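Local coordinates for OmpA family protein (Escherichia coli, PDB 5M38) that probably binds peptidoglycan as the cell-wall-binding domain of TagL, a component of the type VI secretion system, at residues Leu11-Ala14 with Leu19-Gly22; Ala67-Met72 with Ile78-Phe83; Thr48-Asp53 with Ala95-Ala100. All coordinates share one frame; numbering follows the deposited sequence.

All three contacts lie within one OmpA-like domain. Interactions 1 and 2 have centres about 18 Å apart and touch along helix 54-74. There Phe12 CE2 lies 3.8 Å from Ala67 CB, and Leu19 CD1 lies 3.7 Å from Trp71 CB. Interaction 1 comes first in the chain, before the other two begin. Interaction 2 is nested inside the long loop closed by interaction 3. These two sit on opposite sides of the chain's centre, with their own centres about 28 Å apart. Interaction 3 is the one that includes the Thr-Asp-Asn-Thr-Gly loop, near which peptidoglycan probably binds, as in relatives. Its nearest atoms are about 9 Å from interaction 1.

Interaction 1. Residues Leu11-Ala14 with Leu19-Gly22; sequences LFDA and LKPG
The carbonyl oxygen of Leu11 is gripped by two groups of the 19-22 segment. Lys20 N donates a hydrogen bond to Leu11 O at 2.7 Å, nearly straight at 166° at the hydrogen. The donor is tilted 28° from the carbonyl plane. Leu19 CA adds a weaker CA-H...O contact to Leu11 O at 3.3 Å. The two segments are therefore joined through consecutive backbone groups.

The apolar side of the contact is built round Leu19. Its CD2 methyl meets Phe12 CE2 at 3.7 Å, approaching the ring obliquely. The same methyl reaches Leu11 CB at 3.9 Å, so one branch of Leu19 serves both residues.

Lys20 follows a different course. Its CG lies between the backbone N and the carbonyl carbon (chi1 79°), and the chain is extended from there. It runs past Leu11 O and crosses the Asp13 side chain at about a right angle. Lys20 CD comes within 3.8 Å of Asp13 OD1. The ammonium group remains 4.2 Å from Asp13, measured from Lys20 NZ to Asp13 OD1. This is beyond a salt bridge, though the opposite charges may still attract.

Phe12 also touches Arg64 of helix 54-74, while Leu11 and Leu19 both touch Leu27 of helix 24-36. Asp13 lies on the exposed side. The contact closes a bend in the connection between strand 4-8 and helix 24-36, the first strand and first helix of this OmpA-like alpha/beta domain.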
loop_
_atom_site.group_PDB
_atom_site.type_symbol
_atom_site.label_atom_id
_atom_site.label_comp_id
_atom_site.label_asym_id
_atom_site.label_seq_id
_atom_site.Cartn_x
_atom_site.Cartn_y
_atom_site.Cartn_z
ATOM N N LEU A 11 8.710 -2.309 -2.326
ATOM C CA LEU A 11 7.979 -3.486 -1.921
ATOM C C LEU A 11 7.840 -4.317 -3.175
ATOM O O LEU A 11 7.680 -5.524 -3.088
ATOM C CB LEU A 11 6.561 -3.106 -1.451
ATOM C CG LEU A 11 6.365 -2.254 -0.217
ATOM C CD1 LEU A 11 4.915 -1.764 -0.167
ATOM C CD2 LEU A 11 6.705 -3.033 1.055
ATOM N N PHE A 12 7.893 -3.658 -4.344
ATOM C CA PHE A 12 7.680 -4.266 -5.657
ATOM C C PHE A 12 8.711 -3.789 -6.636
ATOM O O PHE A 12 9.263 -2.701 -6.466
ATOM C CB PHE A 12 6.295 -3.832 -6.208
ATOM C CG PHE A 12 5.141 -3.985 -5.250
ATOM C CD1 PHE A 12 4.704 -2.909 -4.483
ATOM C CD2 PHE A 12 4.499 -5.211 -5.097
ATOM C CE1 PHE A 12 3.636 -3.059 -3.579
ATOM C CE2 PHE A 12 3.430 -5.355 -4.197
ATOM C CZ PHE A 12 3.014 -4.283 -3.441
ATOM N N ASP A 13 8.946 -4.573 -7.690
ATOM C CA ASP A 13 9.824 -4.160 -8.784
ATOM C C ASP A 13 8.909 -3.449 -9.809
ATOM O O ASP A 13 7.709 -3.734 -9.837
ATOM C CB ASP A 13 10.537 -5.372 -9.426
ATOM C CG ASP A 13 11.606 -6.045 -8.573
ATOM O OD1 ASP A 13 12.633 -5.376 -8.250
ATOM O OD2 ASP A 13 11.482 -7.264 -8.327
ATOM N N ALA A 14 9.454 -2.529 -10.636
ATOM C CA ALA A 14 8.706 -1.754 -11.646
ATOM C C ALA A 14 7.662 -2.573 -12.389
ATOM O O ALA A 14 7.992 -3.604 -12.976
ATOM C CB ALA A 14 9.664 -1.117 -12.634
ATOM N N LEU A 19 5.284 -8.994 -3.941
ATOM C CA LEU A 19 6.255 -8.451 -2.986
ATOM C C LEU A 19 7.663 -8.994 -3.198
ATOM O O LEU A 19 7.871 -10.213 -3.200
ATOM C CB LEU A 19 5.807 -8.619 -1.515
ATOM C CG LEU A 19 4.493 -7.938 -1.091
ATOM C CD1 LEU A 19 3.980 -8.525 0.172
ATOM C CD2 LEU A 19 4.671 -6.458 -0.900
ATOM N N LYS A 20 8.620 -8.081 -3.416
ATOM C CA LYS A 20 10.017 -8.430 -3.653
ATOM C C LYS A 20 10.700 -8.886 -2.333
ATOM O O LYS A 20 10.205 -8.523 -1.260
ATOM C CB LYS A 20 10.772 -7.318 -4.423
ATOM C CG LYS A 20 11.223 -6.117 -3.628
ATOM C CD LYS A 20 11.898 -5.140 -4.579
ATOM C CE LYS A 20 12.498 -3.936 -3.921
ATOM N NZ LYS A 20 12.614 -2.806 -4.890
ATOM N N PRO A 21 11.778 -9.725 -2.387
ATOM C CA PRO A 21 12.378 -10.264 -1.140
ATOM C C PRO A 21 12.771 -9.262 -0.060
ATOM O O PRO A 21 12.580 -9.550 1.131
ATOM C CB PRO A 21 13.596 -11.039 -1.635
ATOM C CG PRO A 21 13.271 -11.380 -3.012
ATOM C CD PRO A 21 12.432 -10.305 -3.580
ATOM N N GLY A 22 13.278 -8.101 -0.480
ATOM C CA GLY A 22 13.700 -7.032 0.425
ATOM C C GLY A 22 12.614 -6.375 1.263
ATOM O O GLY A 22 12.912 -5.835 2.333
#

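Interaction 2. Residues Ala67-Met72 with Ile78-Phe83; sequences AVRDWM and IPQSCF
This contact belongs to the beta-alpha-beta crossover from strand 42-47 through helix 54-74 to the neighbouring parallel strand 83-89, and joins Arg69 and Met72 near the helix end to Phe83 at the strand start. Arg69 CG makes a CH-pi contact over one face of the Phe83 ring, 4.0 Å from its centroid. With CG anti to the backbone N (chi1 164°), the Arg69 chain leaves the helix over Phe83 and bends at chi3. Arg69 CD packs on Phe83 CB at 3.7 Å. The Arg69 and Gln80 side chains cross obliquely, but the guanidinium and amide planes are nearly parallel, 14° apart. Arg69 NH1 and Gln80 NE2, 3.5 Å apart, are both donors and do not bond. Arg69 NH1 forms a salt bridge to Asp70 OD1 at 2.7 Å. Replacing Arg69 with alanine would take CG off that face of Phe83 and would probably leave Asp70 without its close charged mate.

Met72 CB meets Phe83 CZ at 3.5 Å. Ile78 CD1 lies 3.4 Å from Met72 O. Arg73 of the same helix touches Gln80 and Phe83. Met72 packs on Ile34 of helix 24-36 and Ile111 of strand 108-112, while Ile78 and Phe83 rest on Ile42 of strand 42-47.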
loop_
_atom_site.group_PDB
_atom_site.type_symbol
_atom_site.label_atom_id
_atom_site.label_comp_id
_atom_site.label_asym_id
_atom_site.label_seq_id
_atom_site.Cartn_x
_atom_site.Cartn_y
_atom_site.Cartn_z
ATOM N N ALA A 67 -1.707 -7.389 -2.366
ATOM C CA ALA A 67 -0.425 -8.045 -2.042
ATOM C C ALA A 67 -0.002 -7.757 -0.610
ATOM O O ALA A 67 0.431 -8.685 0.081
ATOM C CB ALA A 67 0.665 -7.604 -3.000
ATOM N N VAL A 68 -0.159 -6.490 -0.147
ATOM C CA VAL A 68 0.164 -6.074 1.226
ATOM C C VAL A 68 -0.811 -6.723 2.223
ATOM O O VAL A 68 -0.354 -7.254 3.243
ATOM C CB VAL A 68 0.294 -4.537 1.371
ATOM C CG1 VAL A 68 0.426 -4.116 2.841
ATOM C CG2 VAL A 68 1.478 -4.015 0.553
ATOM N N ARG A 69 -2.127 -6.734 1.913
ATOM C CA ARG A 69 -3.141 -7.366 2.766
ATOM C C ARG A 69 -2.843 -8.850 2.929
ATOM O O ARG A 69 -2.890 -9.344 4.056
ATOM C CB ARG A 69 -4.565 -7.187 2.207
ATOM C CG ARG A 69 -5.562 -8.151 2.872
ATOM C CD ARG A 69 -6.965 -8.148 2.342
ATOM N NE ARG A 69 -7.065 -8.318 0.887
ATOM C CZ ARG A 69 -6.886 -9.472 0.271
ATOM N NH1 ARG A 69 -6.562 -10.550 0.961
ATOM N NH2 ARG A 69 -6.994 -9.551 -1.045
ATOM N N ASP A 70 -2.557 -9.566 1.801
ATOM C CA ASP A 70 -2.246 -10.998 1.784
ATOM C C ASP A 70 -1.107 -11.328 2.729
ATOM O O ASP A 70 -1.217 -12.289 3.485
ATOM C CB ASP A 70 -1.911 -11.481 0.366
ATOM C CG ASP A 70 -3.056 -11.449 -0.626
ATOM O OD1 ASP A 70 -4.209 -11.241 -0.202
ATOM O OD2 ASP A 70 -2.801 -11.635 -1.828
ATOM N N TRP A 71 -0.036 -10.509 2.724
ATOM C CA TRP A 71 1.115 -10.662 3.596
ATOM C C TRP A 71 0.679 -10.478 5.035
ATOM O O TRP A 71 1.036 -11.301 5.873
ATOM C CB TRP A 71 2.215 -9.652 3.249
ATOM C CG TRP A 71 3.527 -9.952 3.911
ATOM C CD1 TRP A 71 4.550 -10.687 3.393
ATOM C CD2 TRP A 71 3.937 -9.572 5.238
ATOM N NE1 TRP A 71 5.586 -10.761 4.292
ATOM C CE2 TRP A 71 5.242 -10.079 5.433
ATOM C CE3 TRP A 71 3.336 -8.837 6.277
ATOM C CZ2 TRP A 71 5.968 -9.856 6.612
ATOM C CZ3 TRP A 71 4.062 -8.613 7.442
ATOM C CH2 TRP A 71 5.357 -9.124 7.604
ATOM N N MET A 72 -0.061 -9.382 5.340
ATOM C CA MET A 72 -0.515 -9.101 6.706
ATOM C C MET A 72 -1.402 -10.227 7.233
ATOM O O MET A 72 -1.313 -10.594 8.398
ATOM C CB MET A 72 -1.250 -7.746 6.790
ATOM C CG MET A 72 -0.394 -6.530 6.454
ATOM S SD MET A 72 1.036 -6.324 7.549
ATOM C CE MET A 72 2.002 -5.162 6.579
ATOM N N ILE A 78 -3.737 -12.529 10.777
ATOM C CA ILE A 78 -4.878 -11.634 11.019
ATOM C C ILE A 78 -6.033 -12.100 10.117
ATOM O O ILE A 78 -5.787 -12.383 8.943
ATOM C CB ILE A 78 -4.470 -10.150 10.738
ATOM C CG1 ILE A 78 -3.324 -9.719 11.645
ATOM C CG2 ILE A 78 -5.650 -9.166 10.868
ATOM C CD1 ILE A 78 -2.433 -8.783 11.029
ATOM N N PRO A 79 -7.285 -12.211 10.625
ATOM C CA PRO A 79 -8.390 -12.665 9.753
ATOM C C PRO A 79 -8.658 -11.720 8.583
ATOM O O PRO A 79 -8.511 -10.506 8.734
ATOM C CB PRO A 79 -9.598 -12.724 10.699
ATOM C CG PRO A 79 -9.028 -12.712 12.069
ATOM C CD PRO A 79 -7.763 -11.942 11.997
ATOM N N GLN A 80 -9.067 -12.285 7.431
ATOM C CA GLN A 80 -9.421 -11.562 6.206
ATOM C C GLN A 80 -10.435 -10.451 6.493
ATOM O O GLN A 80 -10.346 -9.379 5.904
ATOM C CB GLN A 80 -10.058 -12.529 5.173
ATOM C CG GLN A 80 -9.239 -12.822 3.914
ATOM C CD GLN A 80 -9.434 -11.893 2.745
ATOM O OE1 GLN A 80 -9.634 -12.339 1.617
ATOM N NE2 GLN A 80 -9.369 -10.586 2.978
ATOM N N SER A 81 -11.395 -10.720 7.392
ATOM C CA SER A 81 -12.479 -9.830 7.810
ATOM C C SER A 81 -12.020 -8.498 8.422
ATOM O O SER A 81 -12.799 -7.541 8.453
ATOM C CB SER A 81 -13.421 -10.567 8.765
ATOM O OG SER A 81 -12.752 -11.111 9.895
ATOM N N CYS A 82 -10.775 -8.436 8.913
ATOM C CA CYS A 82 -10.198 -7.253 9.553
ATOM C C CYS A 82 -9.693 -6.214 8.557
ATOM O O CYS A 82 -9.294 -5.127 8.976
ATOM C CB CYS A 82 -9.104 -7.656 10.540
ATOM S SG CYS A 82 -9.650 -8.791 11.825
ATOM N N PHE A 83 -9.698 -6.547 7.254
ATOM C CA PHE A 83 -9.190 -5.670 6.203
ATOM C C PHE A 83 -10.211 -5.143 5.224
ATOM O O PHE A 83 -11.170 -5.830 4.861
ATOM C CB PHE A 83 -8.112 -6.389 5.389
ATOM C CG PHE A 83 -6.926 -6.893 6.152
ATOM C CD1 PHE A 83 -5.838 -6.068 6.398
ATOM C CD2 PHE A 83 -6.871 -8.208 6.589
ATOM C CE1 PHE A 83 -4.731 -6.541 7.085
ATOM C CE2 PHE A 83 -5.760 -8.680 7.269
ATOM C CZ PHE A 83 -4.702 -7.839 7.525
#

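Interaction 3. Residues Thr48-Asp53 with Ala95-Ala100; sequences TDNTGD and APNDTA
Two irregular loops come together here, closest at Asp49 and Asn97, whose CA atoms are 6.5 Å apart. Asn50 and Asn97 carry most of the contact. Their side chains approach from opposite directions, and the two amide groups stack with planes 17° apart. Asn50 OD1 lies 3.3 Å from Asn97 CB, and Asn50 ND2 is 3.5 Å from the same Asn97 CB. The Asn50 amide thus spreads flat over the root of its partner. The Asn50 torsion (chi1 61°) puts CG between the backbone N and the carbonyl carbon and turns the amide toward Asn97. Beyond the stack, the outer end of the Asn97 amide lies next to Asp49 CB.

The 48-53 segment carries the Thr-Asp-Asn-Thr-Gly sequence of OmpA-like domains, a loop that in relatives lies at the peptidoglycan-binding pocket. Peptidoglycan probably binds near it here too.

The loop is braced by its own side chains. Thr48 OG1 donates to Asp49 O at 3.0 Å, in the carbonyl plane and on a lone pair. Asp49 OD1 accepts a weak bond from Thr51 N at 3.4 Å, as in an Asx turn. The other carboxylate oxygen, Asp49 OD2, forms a salt bridge with Arg107. Gly52 has a positive phi (109°), which with its psi leaves little room for a side chain. Asp53 then caps helix 54-74 through its bond to the backbone N of Arg56.

Arg103 of helix 100-106 touches the side chains of Asp49, Asn50 and Thr51, and its NH1 bonds to the carbonyl oxygen of Asn97.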
loop_
_atom_site.group_PDB
_atom_site.type_symbol
_atom_site.label_atom_id
_atom_site.label_comp_id
_atom_site.label_asym_id
_atom_site.label_seq_id
_atom_site.Cartn_x
_atom_site.Cartn_y
_atom_site.Cartn_z
ATOM N N THR A 48 -0.481 5.290 -7.117
ATOM C CA THR A 48 0.558 5.474 -8.134
ATOM C C THR A 48 0.707 6.996 -8.409
ATOM O O THR A 48 0.002 7.814 -7.811
ATOM C CB THR A 48 0.141 4.756 -9.454
ATOM O OG1 THR A 48 -0.925 5.468 -10.063
ATOM C CG2 THR A 48 -0.262 3.297 -9.275
ATOM N N ASP A 49 1.590 7.362 -9.350
ATOM C CA ASP A 49 1.757 8.731 -9.853
ATOM C C ASP A 49 0.944 8.819 -11.184
ATOM O O ASP A 49 0.138 7.918 -11.451
ATOM C CB ASP A 49 3.249 9.047 -10.053
ATOM C CG ASP A 49 4.070 8.098 -10.918
ATOM O OD1 ASP A 49 3.479 7.201 -11.555
ATOM O OD2 ASP A 49 5.305 8.251 -10.956
ATOM N N ASN A 50 1.160 9.851 -12.022
ATOM C CA ASN A 50 0.408 9.986 -13.279
ATOM C C ASN A 50 1.101 9.359 -14.502
ATOM O O ASN A 50 0.571 9.434 -15.612
ATOM C CB ASN A 50 0.043 11.451 -13.547
ATOM C CG ASN A 50 1.218 12.372 -13.704
ATOM O OD1 ASN A 50 2.364 12.040 -13.367
ATOM N ND2 ASN A 50 0.961 13.570 -14.197
ATOM N N THR A 51 2.283 8.767 -14.306
ATOM C CA THR A 51 3.060 8.122 -15.369
ATOM C C THR A 51 2.375 6.815 -15.773
ATOM O O THR A 51 2.279 5.870 -14.985
ATOM C CB THR A 51 4.539 7.962 -14.970
ATOM O OG1 THR A 51 5.032 9.211 -14.497
ATOM C CG2 THR A 51 5.412 7.474 -16.108
ATOM N N GLY A 52 1.882 6.806 -16.996
ATOM C CA GLY A 52 1.167 5.675 -17.568
ATOM C C GLY A 52 -0.316 5.921 -17.730
ATOM O O GLY A 52 -0.804 7.044 -17.532
ATOM N N ASP A 53 -1.038 4.854 -18.081
ATOM C CA ASP A 53 -2.474 4.919 -18.292
ATOM C C ASP A 53 -3.233 4.927 -16.951
ATOM O O ASP A 53 -2.995 4.053 -16.106
ATOM C CB ASP A 53 -2.931 3.766 -19.196
ATOM C CG ASP A 53 -4.427 3.681 -19.394
ATOM O OD1 ASP A 53 -5.011 4.634 -19.967
ATOM O OD2 ASP A 53 -5.016 2.671 -18.977
ATOM N N ALA A 95 1.649 14.774 -3.095
ATOM C CA ALA A 95 2.434 15.872 -3.661
ATOM C C ALA A 95 2.050 16.058 -5.146
ATOM O O ALA A 95 1.487 15.127 -5.735
ATOM C CB ALA A 95 3.918 15.550 -3.536
ATOM N N PRO A 96 2.335 17.226 -5.789
ATOM C CA PRO A 96 1.990 17.365 -7.218
ATOM C C PRO A 96 2.918 16.538 -8.105
ATOM O O PRO A 96 4.110 16.412 -7.813
ATOM C CB PRO A 96 2.126 18.876 -7.487
ATOM C CG PRO A 96 2.333 19.518 -6.133
ATOM C CD PRO A 96 2.963 18.462 -5.278
ATOM N N ASN A 97 2.356 15.988 -9.193
ATOM C CA ASN A 97 3.017 15.129 -10.182
ATOM C C ASN A 97 3.865 15.872 -11.226
ATOM O O ASN A 97 4.420 15.235 -12.126
ATOM C CB ASN A 97 1.975 14.238 -10.873
ATOM C CG ASN A 97 1.463 13.081 -10.044
ATOM O OD1 ASN A 97 0.259 12.863 -9.909
ATOM N ND2 ASN A 97 2.353 12.271 -9.530
ATOM N N ASP A 98 4.001 17.202 -11.096
ATOM C CA ASP A 98 4.786 18.021 -12.022
ATOM C C ASP A 98 6.308 17.891 -11.802
ATOM O O ASP A 98 7.102 18.349 -12.634
ATOM C CB ASP A 98 4.327 19.503 -11.975
ATOM C CG ASP A 98 4.242 20.182 -10.607
ATOM O OD1 ASP A 98 4.964 19.753 -9.665
ATOM O OD2 ASP A 98 3.509 21.183 -10.492
ATOM N N THR A 99 6.691 17.238 -10.695
ATOM C CA THR A 99 8.047 17.047 -10.196
ATOM C C THR A 99 8.324 15.559 -9.973
ATOM O O THR A 99 7.424 14.835 -9.536
ATOM C CB THR A 99 8.156 17.931 -8.932
ATOM O OG1 THR A 99 8.630 19.208 -9.328
ATOM C CG2 THR A 99 9.045 17.397 -7.872
ATOM N N ALA A 100 9.575 15.110 -10.253
ATOM C CA ALA A 100 10.027 13.730 -10.053
ATOM C C ALA A 100 9.977 13.347 -8.569
ATOM O O ALA A 100 9.587 12.218 -8.258
ATOM C CB ALA A 100 11.429 13.534 -10.604
#